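Local structure of activated BY transcription factor SSRB (Salmonella enterica, 2WNW) at residues V58-N61 and S62-E65; S24-Q27 and R28-E32. The protein is a family 30 glycosyl hydrolase, built from a TIM barrel and a beta-sandwich domain. All coordinates share one frame; numbering follows the deposited sequence.

Interaction 1 of 2, residues V58-N61 and S62-E65; sequences VVFN and SMSE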
loop_
_atom_site.group_PDB
_atom_site.type_symbol
_atom_site.label_atom_id
_atom_site.label_comp_id
_atom_site.label_asym_id
_atom_site.label_seq_id
_atom_site.Cartn_x
_atom_site.Cartn_y
_atom_site.Cartn_z
ATOM N N VAL A 58 37.465 3.378 11.860
ATOM C CA VAL A 58 38.338 3.230 13.021
ATOM C C VAL A 58 38.150 1.848 13.646
ATOM O O VAL A 58 39.114 1.214 14.078
ATOM C CB VAL A 58 38.050 4.338 14.066
ATOM C CG1 VAL A 58 38.690 3.991 15.403
ATOM C CG2 VAL A 58 38.597 5.672 13.556
ATOM N N VAL A 59 36.908 1.378 13.685
ATOM C CA VAL A 59 36.624 0.060 14.240
ATOM C C VAL A 59 37.235 -1.000 13.329
ATOM O O VAL A 59 37.834 -1.969 13.800
ATOM C CB VAL A 59 35.102 -0.172 14.363
ATOM C CG1 VAL A 59 34.813 -1.606 14.800
ATOM C CG2 VAL A 59 34.522 0.814 15.366
ATOM N N PHE A 60 37.090 -0.804 12.022
ATOM C CA PHE A 60 37.644 -1.736 11.045
ATOM C C PHE A 60 39.165 -1.818 11.190
ATOM O O PHE A 60 39.744 -2.904 11.183
ATOM C CB PHE A 60 37.311 -1.279 9.624
ATOM C CG PHE A 60 38.022 -2.065 8.555
ATOM C CD1 PHE A 60 37.639 -3.368 8.259
ATOM C CD2 PHE A 60 39.083 -1.503 7.850
ATOM C CE1 PHE A 60 38.297 -4.102 7.275
ATOM C CE2 PHE A 60 39.752 -2.230 6.860
ATOM C CZ PHE A 60 39.358 -3.531 6.573
ATOM N N ASN A 61 39.807 -0.660 11.306
ATOM C CA ASN A 61 41.258 -0.610 11.442
ATOM C C ASN A 61 41.746 -1.337 12.700
ATOM O O ASN A 61 42.880 -1.809 12.741
ATOM C CB ASN A 61 41.748 0.842 11.480
ATOM C CG ASN A 61 41.602 1.557 10.143
ATOM O OD1 ASN A 61 41.395 0.931 9.101
ATOM N ND2 ASN A 61 41.734 2.879 10.167
ATOM N N SER A 62 40.893 -1.433 13.716
ATOM C CA SER A 62 41.272 -2.089 14.965
ATOM C C SER A 62 41.138 -3.608 14.923
ATOM O O SER A 62 41.515 -4.291 15.876
ATOM C CB SER A 62 40.433 -1.545 16.125
ATOM O OG SER A 62 39.115 -2.068 16.090
ATOM N N MET A 63 40.604 -4.141 13.827
ATOM C CA MET A 63 40.427 -5.587 13.693
ATOM C C MET A 63 41.728 -6.278 13.309
ATOM O O MET A 63 42.590 -5.684 12.652
ATOM C CB MET A 63 39.397 -5.916 12.610
ATOM C CG MET A 63 38.034 -5.274 12.771
ATOM S SD MET A 63 37.012 -5.657 11.335
ATOM C CE MET A 63 35.428 -5.912 12.129
ATOM N N SER A 64 41.861 -7.538 13.713
ATOM C CA SER A 64 43.040 -8.317 13.365
ATOM C C SER A 64 42.937 -8.507 11.858
ATOM O O SER A 64 41.864 -8.322 11.284
ATOM C CB SER A 64 43.010 -9.678 14.059
ATOM O OG SER A 64 41.943 -10.473 13.571
ATOM N N GLU A 65 44.034 -8.875 11.209
ATOM C CA GLU A 65 43.986 -9.058 9.767
ATOM C C GLU A 65 43.027 -10.184 9.393
ATOM O O GLU A 65 42.379 -10.139 8.344
ATOM C CB GLU A 65 45.384 -9.342 9.214
ATOM C CG GLU A 65 45.661 -8.601 7.916
ATOM C CD GLU A 65 45.557 -7.087 8.072
ATOM O OE1 GLU A 65 45.560 -6.380 7.044
ATOM O OE2 GLU A 65 45.481 -6.600 9.220
#
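The C-terminal end of helix 54-61, where the chain turns toward helix 65-76, joins Val59 and Phe60 to Ser62 and Met63. The helical i+4 bond from Ser62 N to Val58 O (3.2 Å) is weak here and is shared with an equally weak i+3 bond from Ser62 N to Val59 O (3.1 Å). The side chain of Ser62 turns back on the helix, with OG set between its own backbone N and carbonyl carbon (chi1 75°), and Ser62 OG donates to Val59 O over a short 2.6 Å, tilted from the carbonyl plane. That carbonyl is thus gripped twice by one residue. One step on, Met63 N meets Phe60 O at 3.0 Å in a nearly straight bond. The same turn lays Met63 across Phe60 at about a right angle, its CG resting on Phe60 O and Met63 SD reaching Phe60 CD1 at 3.9 Å. The sulfur lies oblique to the ring, and both side chains also pack on Lys68 of helix 65-76 and on Leu334. The whole is a helix C-terminus with i+3 to i bonds and a Met-aromatic contact, leading through a short loop into helix 65-76, with Ser64 at the N-cap.

Interaction 2 of 2, residues S24-Q27 and R28-E32; sequences SHRQ and RDCSE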
loop_
_atom_site.group_PDB
_atom_site.type_symbol
_atom_site.label_atom_id
_atom_site.label_comp_id
_atom_site.label_asym_id
_atom_site.label_seq_id
_atom_site.Cartn_x
_atom_site.Cartn_y
_atom_site.Cartn_z
ATOM N N SER A 24 4.063 -26.739 -7.838
ATOM C CA SER A 24 3.127 -27.777 -8.249
ATOM C C SER A 24 2.050 -27.079 -9.063
ATOM O O SER A 24 1.947 -25.851 -9.028
ATOM C CB SER A 24 2.487 -28.436 -7.027
ATOM O OG SER A 24 3.460 -29.067 -6.217
ATOM N N HIS A 25 1.261 -27.846 -9.810
ATOM C CA HIS A 25 0.183 -27.251 -10.590
ATOM C C HIS A 25 -0.738 -26.636 -9.543
ATOM O O HIS A 25 -1.007 -27.258 -8.517
ATOM C CB HIS A 25 -0.574 -28.317 -11.386
ATOM C CG HIS A 25 -1.643 -27.757 -12.271
ATOM N ND1 HIS A 25 -1.362 -26.999 -13.388
ATOM C CD2 HIS A 25 -2.995 -27.811 -12.185
ATOM C CE1 HIS A 25 -2.494 -26.611 -13.950
ATOM N NE2 HIS A 25 -3.498 -27.090 -13.239
ATOM N N ARG A 26 -1.220 -25.423 -9.790
ATOM C CA ARG A 26 -2.081 -24.759 -8.818
ATOM C C ARG A 26 -3.400 -25.475 -8.548
ATOM O O ARG A 26 -3.932 -26.183 -9.404
ATOM C CB ARG A 26 -2.387 -23.322 -9.252
ATOM C CG ARG A 26 -3.403 -23.202 -10.379
ATOM C CD ARG A 26 -4.099 -21.843 -10.332
ATOM N NE ARG A 26 -4.875 -21.685 -9.104
ATOM C CZ ARG A 26 -5.431 -20.546 -8.703
ATOM N NH1 ARG A 26 -5.306 -19.445 -9.431
ATOM N NH2 ARG A 26 -6.108 -20.506 -7.563
ATOM N N GLN A 27 -3.914 -25.283 -7.339
ATOM C CA GLN A 27 -5.184 -25.864 -6.933
ATOM C C GLN A 27 -6.235 -24.830 -7.318
ATOM O O GLN A 27 -5.927 -23.642 -7.423
ATOM C CB GLN A 27 -5.217 -26.078 -5.423
ATOM C CG GLN A 27 -4.026 -26.836 -4.871
ATOM C CD GLN A 27 -4.026 -26.875 -3.355
ATOM O OE1 GLN A 27 -4.920 -27.454 -2.739
ATOM N NE2 GLN A 27 -3.024 -26.251 -2.745
ATOM N N ARG A 28 -7.469 -25.277 -7.525
ATOM C CA ARG A 28 -8.547 -24.372 -7.902
ATOM C C ARG A 28 -8.836 -23.312 -6.841
ATOM O O ARG A 28 -9.106 -22.158 -7.173
ATOM C CB ARG A 28 -9.825 -25.165 -8.208
ATOM C CG ARG A 28 -9.909 -25.682 -9.642
ATOM C CD ARG A 28 -11.256 -26.346 -9.918
ATOM N NE ARG A 28 -11.239 -27.785 -9.663
ATOM C CZ ARG A 28 -10.751 -28.688 -10.509
ATOM N NH1 ARG A 28 -10.240 -28.304 -11.673
ATOM N NH2 ARG A 28 -10.773 -29.978 -10.194
ATOM N N ASP A 29 -8.783 -23.702 -5.570
ATOM C CA ASP A 29 -9.045 -22.770 -4.474
ATOM C C ASP A 29 -8.165 -21.532 -4.598
ATOM O O ASP A 29 -6.999 -21.632 -4.980
ATOM C CB ASP A 29 -8.777 -23.437 -3.124
ATOM C CG ASP A 29 -8.838 -22.451 -1.970
ATOM O OD1 ASP A 29 -9.948 -22.017 -1.612
ATOM O OD2 ASP A 29 -7.773 -22.098 -1.428
ATOM N N CYS A 30 -8.722 -20.370 -4.262
ATOM C CA CYS A 30 -7.982 -19.113 -4.350
ATOM C C CYS A 30 -7.723 -18.433 -3.007
ATOM O O CYS A 30 -7.470 -17.229 -2.961
ATOM C CB CYS A 30 -8.719 -18.130 -5.264
ATOM S SG CYS A 30 -8.775 -18.628 -7.003
ATOM N N SER A 31 -7.772 -19.192 -1.918
ATOM C CA SER A 31 -7.544 -18.609 -0.600
ATOM C C SER A 31 -6.072 -18.651 -0.190
ATOM O O SER A 31 -5.290 -19.445 -0.724
ATOM C CB SER A 31 -8.379 -19.342 0.450
ATOM O OG SER A 31 -7.894 -20.656 0.648
ATOM N N GLU A 32 -5.712 -17.787 0.758
ATOM C CA GLU A 32 -4.353 -17.694 1.295
ATOM C C GLU A 32 -3.269 -17.512 0.248
ATOM O O GLU A 32 -2.164 -18.047 0.379
ATOM C CB GLU A 32 -4.037 -18.929 2.145
ATOM C CG GLU A 32 -4.843 -18.999 3.429
ATOM C CD GLU A 32 -4.487 -20.198 4.291
ATOM O OE1 GLU A 32 -4.984 -20.263 5.432
ATOM O OE2 GLU A 32 -3.721 -21.073 3.835
#
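The backbone leaves strand 17-25 extended through Arg26 and Gln27, bends at Arg28, whose phi and psi are helical, and opens again at Asp29, so that the carbonyls of Gln27 and Asp29 come within range of one side chain. That side chain is Arg26. With CG in the crowded position between backbone N and carbonyl carbon (chi1 76°) and a bend at chi3, its guanidinium folds forward along the turn. Arg26 NE donates to Gln27 O at 2.8 Å in a fairly straight bond lying close to the guanidinium plane, and Arg26 NH2 adds a weak second bond to the same oxygen. Arg26 NH2 also crosses to Asp29 O at 3.0 Å; this oxygen lies at the guanidinium edge, 5° out of its plane, although the nitrogen stands above the carbonyl plane of Asp29. Two carbonyls therefore hold the flat group against rotation. Cys30 SG lies 3.3 Å from Arg26 NH2, oblique to the guanidinium.

Further along the loop, Asp29 OD2 receives Ser31 OG at 2.5 Å on its syn lone pair and Ser31 N at 2.9 Å from above the carboxylate plane. Arg420 forms a salt bridge with the same oxygen, which would be expected to favour the charged carboxylate. Cys30 also packs on Asp243 of the second subunit, so this surface loop reaches the dimer interface. An arginine bound to the carbonyls of Gln27 and Asp29, followed by an Asx turn at Asp29, here shapes the connection between strands 17-25 and 33-37 of the beta-sandwich.

How the interactions relate
Two local turns, each closed by side-chain bonds to backbone carbonyls, illustrate the same principle in different parts of the fold. Interaction 2 comes first along the chain, linking strands 17-25 and 33-37 of the mixed beta-sheet; interaction 1 follows after barrel strand 48-51, between helices 54-61 and 65-76. Their centres lie 53 Å apart and their nearest atoms about 41 Å, so they do not touch, and they share no helix or strand. The beta-sandwich turn is exposed and meets the second subunit, whereas the inter-helix turn is partly buried within its own chain. Strands 17-25 and 33-37 pair with C-terminal ones such as 426-432 and 417-423, so the sandwich is completed only after the chain has run through the barrel.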